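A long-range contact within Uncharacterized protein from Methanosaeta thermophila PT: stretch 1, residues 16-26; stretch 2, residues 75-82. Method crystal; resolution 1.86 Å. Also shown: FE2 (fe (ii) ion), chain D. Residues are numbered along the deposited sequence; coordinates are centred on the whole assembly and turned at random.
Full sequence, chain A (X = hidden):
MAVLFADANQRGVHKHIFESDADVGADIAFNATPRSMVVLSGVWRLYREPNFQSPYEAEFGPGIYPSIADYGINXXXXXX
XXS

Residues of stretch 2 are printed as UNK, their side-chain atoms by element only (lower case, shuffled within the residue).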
# COMPACT_ATOMS: atom_id res chain seq x y z
N HIS A 16 -0.78 4.68 3.69
CA HIS A 16 -0.03 3.86 4.63
C HIS A 16 0.64 4.70 5.68
O HIS A 16 1.30 5.70 5.36
CB HIS A 16 1.05 3.06 3.91
CG HIS A 16 0.50 2.11 2.90
ND1 HIS A 16 0.06 0.85 3.25
CD2 HIS A 16 0.27 2.23 1.57
CE1 HIS A 16 -0.39 0.23 2.17
NE2 HIS A 16 -0.27 1.05 1.14
N ILE A 17 0.49 4.28 6.93
CA ILE A 17 1.11 4.99 8.05
C ILE A 17 2.16 4.10 8.70
O ILE A 17 1.84 2.99 9.15
CB ILE A 17 0.08 5.38 9.13
CG1 ILE A 17 -1.17 5.98 8.48
CG2 ILE A 17 0.72 6.35 10.11
CD1 ILE A 17 -0.92 7.33 7.88
N PHE A 18 3.40 4.56 8.73
CA PHE A 18 4.47 3.80 9.33
C PHE A 18 4.90 4.50 10.61
O PHE A 18 5.46 5.59 10.55
CB PHE A 18 5.63 3.62 8.35
CG PHE A 18 5.30 2.70 7.20
CD1 PHE A 18 5.40 1.33 7.34
CD2 PHE A 18 4.84 3.22 6.00
CE1 PHE A 18 5.06 0.49 6.29
CE2 PHE A 18 4.50 2.38 4.94
CZ PHE A 18 4.62 1.01 5.09
N GLU A 19 4.56 3.88 11.73
CA GLU A 19 4.91 4.37 13.08
C GLU A 19 4.12 5.60 13.50
O GLU A 19 3.51 5.61 14.57
CB GLU A 19 6.40 4.67 13.17
CG GLU A 19 7.25 3.43 13.37
CD GLU A 19 6.88 2.69 14.63
OE1 GLU A 19 6.81 3.35 15.70
OE2 GLU A 19 6.64 1.47 14.56
N SER A 20 4.11 6.64 12.67
CA SER A 20 3.33 7.83 12.98
C SER A 20 3.18 8.73 11.79
O SER A 20 3.87 8.57 10.78
CB SER A 20 4.00 8.63 14.11
OG SER A 20 5.31 9.00 13.73
N ASP A 21 2.24 9.67 11.90
CA ASP A 21 2.13 10.76 10.95
C ASP A 21 1.71 12.00 11.71
O ASP A 21 0.60 12.05 12.23
CB ASP A 21 1.12 10.43 9.84
CG ASP A 21 1.15 11.44 8.70
OD1 ASP A 21 1.52 12.61 8.95
OD2 ASP A 21 0.82 11.06 7.55
N ALA A 22 2.60 12.99 11.78
CA ALA A 22 2.33 14.19 12.57
C ALA A 22 1.41 15.16 11.86
O ALA A 22 0.99 16.16 12.44
CB ALA A 22 3.65 14.89 12.96
N ASP A 23 1.09 14.89 10.59
CA ASP A 23 0.31 15.84 9.81
C ASP A 23 -0.37 15.14 8.64
O ASP A 23 0.05 15.31 7.50
CB ASP A 23 1.23 16.96 9.32
CG ASP A 23 0.49 18.25 8.99
OD1 ASP A 23 -0.74 18.35 9.19
OD2 ASP A 23 1.17 19.19 8.53
N VAL A 24 -1.39 14.34 8.93
CA VAL A 24 -2.07 13.55 7.89
C VAL A 24 -2.60 14.46 6.79
O VAL A 24 -2.48 14.16 5.59
CB VAL A 24 -3.22 12.70 8.47
CG1 VAL A 24 -4.05 12.09 7.34
CG2 VAL A 24 -2.70 11.61 9.38
N GLY A 25 -3.13 15.62 7.19
CA GLY A 25 -3.75 16.55 6.25
C GLY A 25 -2.78 17.29 5.34
O GLY A 25 -3.20 18.01 4.43
N ALA A 26 -1.49 17.13 5.59
CA ALA A 26 -0.47 17.74 4.75
C ALA A 26 -0.21 16.89 3.50
O ALA A 26 0.49 17.31 2.59
CB ALA A 26 0.82 17.95 5.55
N UNK A 75 -12.19 13.26 11.49
CA UNK A 75 -10.96 13.85 10.97
C UNK A 75 -9.76 13.33 11.76
O UNK A 75 -9.83 13.15 12.97
c UNK A 75 -11.28 15.88 12.44
c UNK A 75 -9.71 15.99 10.48
c UNK A 75 -11.01 15.39 11.02
N UNK A 76 -8.66 13.06 11.06
CA UNK A 76 -7.44 12.61 11.72
C UNK A 76 -6.31 13.57 11.38
O UNK A 76 -5.79 13.57 10.26
c UNK A 76 -5.78 10.72 12.02
c UNK A 76 -7.94 8.76 11.23
c UNK A 76 -7.06 11.17 11.31
c UNK A 76 -8.22 10.21 11.62
N UNK A 77 -5.94 14.41 12.34
CA UNK A 77 -4.88 15.37 12.08
C UNK A 77 -3.52 14.72 12.21
O UNK A 77 -2.55 15.16 11.59
N UNK A 78 -3.44 13.70 13.06
CA UNK A 78 -2.19 12.97 13.27
C UNK A 78 -2.51 11.64 13.94
O UNK A 78 -3.61 11.44 14.45
c UNK A 78 -1.21 13.78 14.12
o UNK A 78 -1.77 14.10 15.39
N UNK A 79 -1.54 10.72 13.92
CA UNK A 79 -1.71 9.44 14.60
C UNK A 79 -0.35 8.81 14.84
O UNK A 79 0.61 9.09 14.11
c UNK A 79 -2.17 8.29 12.35
c UNK A 79 -2.60 8.49 13.79
s UNK A 79 -3.41 7.41 11.37
c UNK A 79 -3.56 5.88 12.24
N UNK A 80 -0.26 7.98 15.86
CA UNK A 80 1.01 7.35 16.20
C UNK A 80 0.80 6.04 16.95
O UNK A 80 -0.18 5.86 17.67
c UNK A 80 4.14 7.76 19.05
n UNK A 80 5.16 7.72 20.16
c UNK A 80 1.90 8.29 17.02
c UNK A 80 1.69 8.24 18.53
c UNK A 80 2.94 8.68 19.32
N UNK A 81 1.74 5.13 16.75
CA UNK A 81 1.74 3.85 17.43
C UNK A 81 2.21 4.08 18.86
O UNK A 81 3.26 4.67 19.07
c UNK A 81 2.67 2.88 16.69
n UNK A 81 5.11 -1.57 15.46
c UNK A 81 4.35 -1.74 16.53
c UNK A 81 2.52 1.44 17.12
n UNK A 81 3.58 -0.76 16.97
n UNK A 81 4.35 -2.90 17.17
c UNK A 81 3.49 0.56 16.35
N UNK A 82 1.44 3.62 19.84
CA UNK A 82 1.84 3.84 21.22
C UNK A 82 2.49 2.60 21.85
O UNK A 82 3.13 2.69 22.90
c UNK A 82 -0.53 3.34 21.91
c UNK A 82 -1.79 3.80 22.61
c UNK A 82 0.26 5.71 21.76
c UNK A 82 0.65 4.28 22.10
FE FE2 D . -0.65 0.79 -1.08
O HOH W 1 -2.98 17.05 9.53

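Position 75 has three side-chain carbons, one of them carrying the other two, a fork at CB that identifies valine. V75 stays out of reach of stretch 1.

Position 76 carries four carbons, forked at the first, with one arm two carbons long, as in isoleucine. I76 leaves CA sideways relative to stretch 1, yet it meets V24 twice: its backbone O lies 3.3 Å from V24 CB, and its CG2 is 4.2 Å from V24 CG2, an apolar contact.

Position 77 has no side-chain atoms, so it is glycine. The contacts of G77 are therefore backbone contacts, centred on its carbonyl. V24 N donates to G77 O at 3.0 Å with an N-H...O angle of 150°, and D23 CA adds a CA-H...O contact to G77 O at 3.4 Å. A CB here would point away from stretch 1, with nothing of that stretch within 5.5 Å, so the contact itself does not explain the missing side chain.

Position 78 shows one carbon followed by one oxygen. That is serine. The CA of S78 lies 3.1 Å from D21 O, and its CB 3.7 Å from A22 O; its hydroxyl is hydrogen-bonded elsewhere in the structure.

Position 79 is an unbranched chain of two carbons, a sulfur and a terminal carbon, which only methionine matches. The backbone of M79 pairs with D21 in both directions: D21 N donates to M79 O (2.8 Å, 164°), and M79 N to D21 O (3.0 Å, 155°). Its side chain lies on the same sheet face as that of D21, with SD 3.9 Å from I17 CG1 and CG 4.5 Å from V24 CG2, so one thioether chain touches two aliphatic residues.

Position 80 has four carbons in a row ending in nitrogen: lysine. K80 faces S20 in a non-hydrogen-bonded antiparallel pair, with CA atoms 4.0 Å apart and K80 CB 3.6 Å from S20 CB on their shared face. The end of the lysine then leads away from stretch 1.

Position 81 has three carbons, a nitrogen, and a carbon bearing two more nitrogens, the guanidinium of arginine. R81 N donates to E19 O (2.8 Å, 165°), while R81 NH1 forms a salt bridge with E19 OE2 at 3.5 Å. E19 starts away from stretch 2, but its chi angles near -79°, -59° and -51° bring the carboxylate back.

Position 82 again has four carbons forked at the first, one arm two carbons long: isoleucine. I82 points away and makes no contact.

The contact works as a short antiparallel ladder, with two-way bonding at D21 and M79 and a further bond at each end, R81 to E19 and V24 to G77. At the G77 end, one water donates to D23 OD1 (2.6 Å) and G77 O (2.8 Å) and accepts from G25 N (2.7 Å). Apolar packing around M79 and V24 and the E19-R81 salt bridge complete 473 Å² of buried surface.

Stretch 2 75-82: VIGSMKRI
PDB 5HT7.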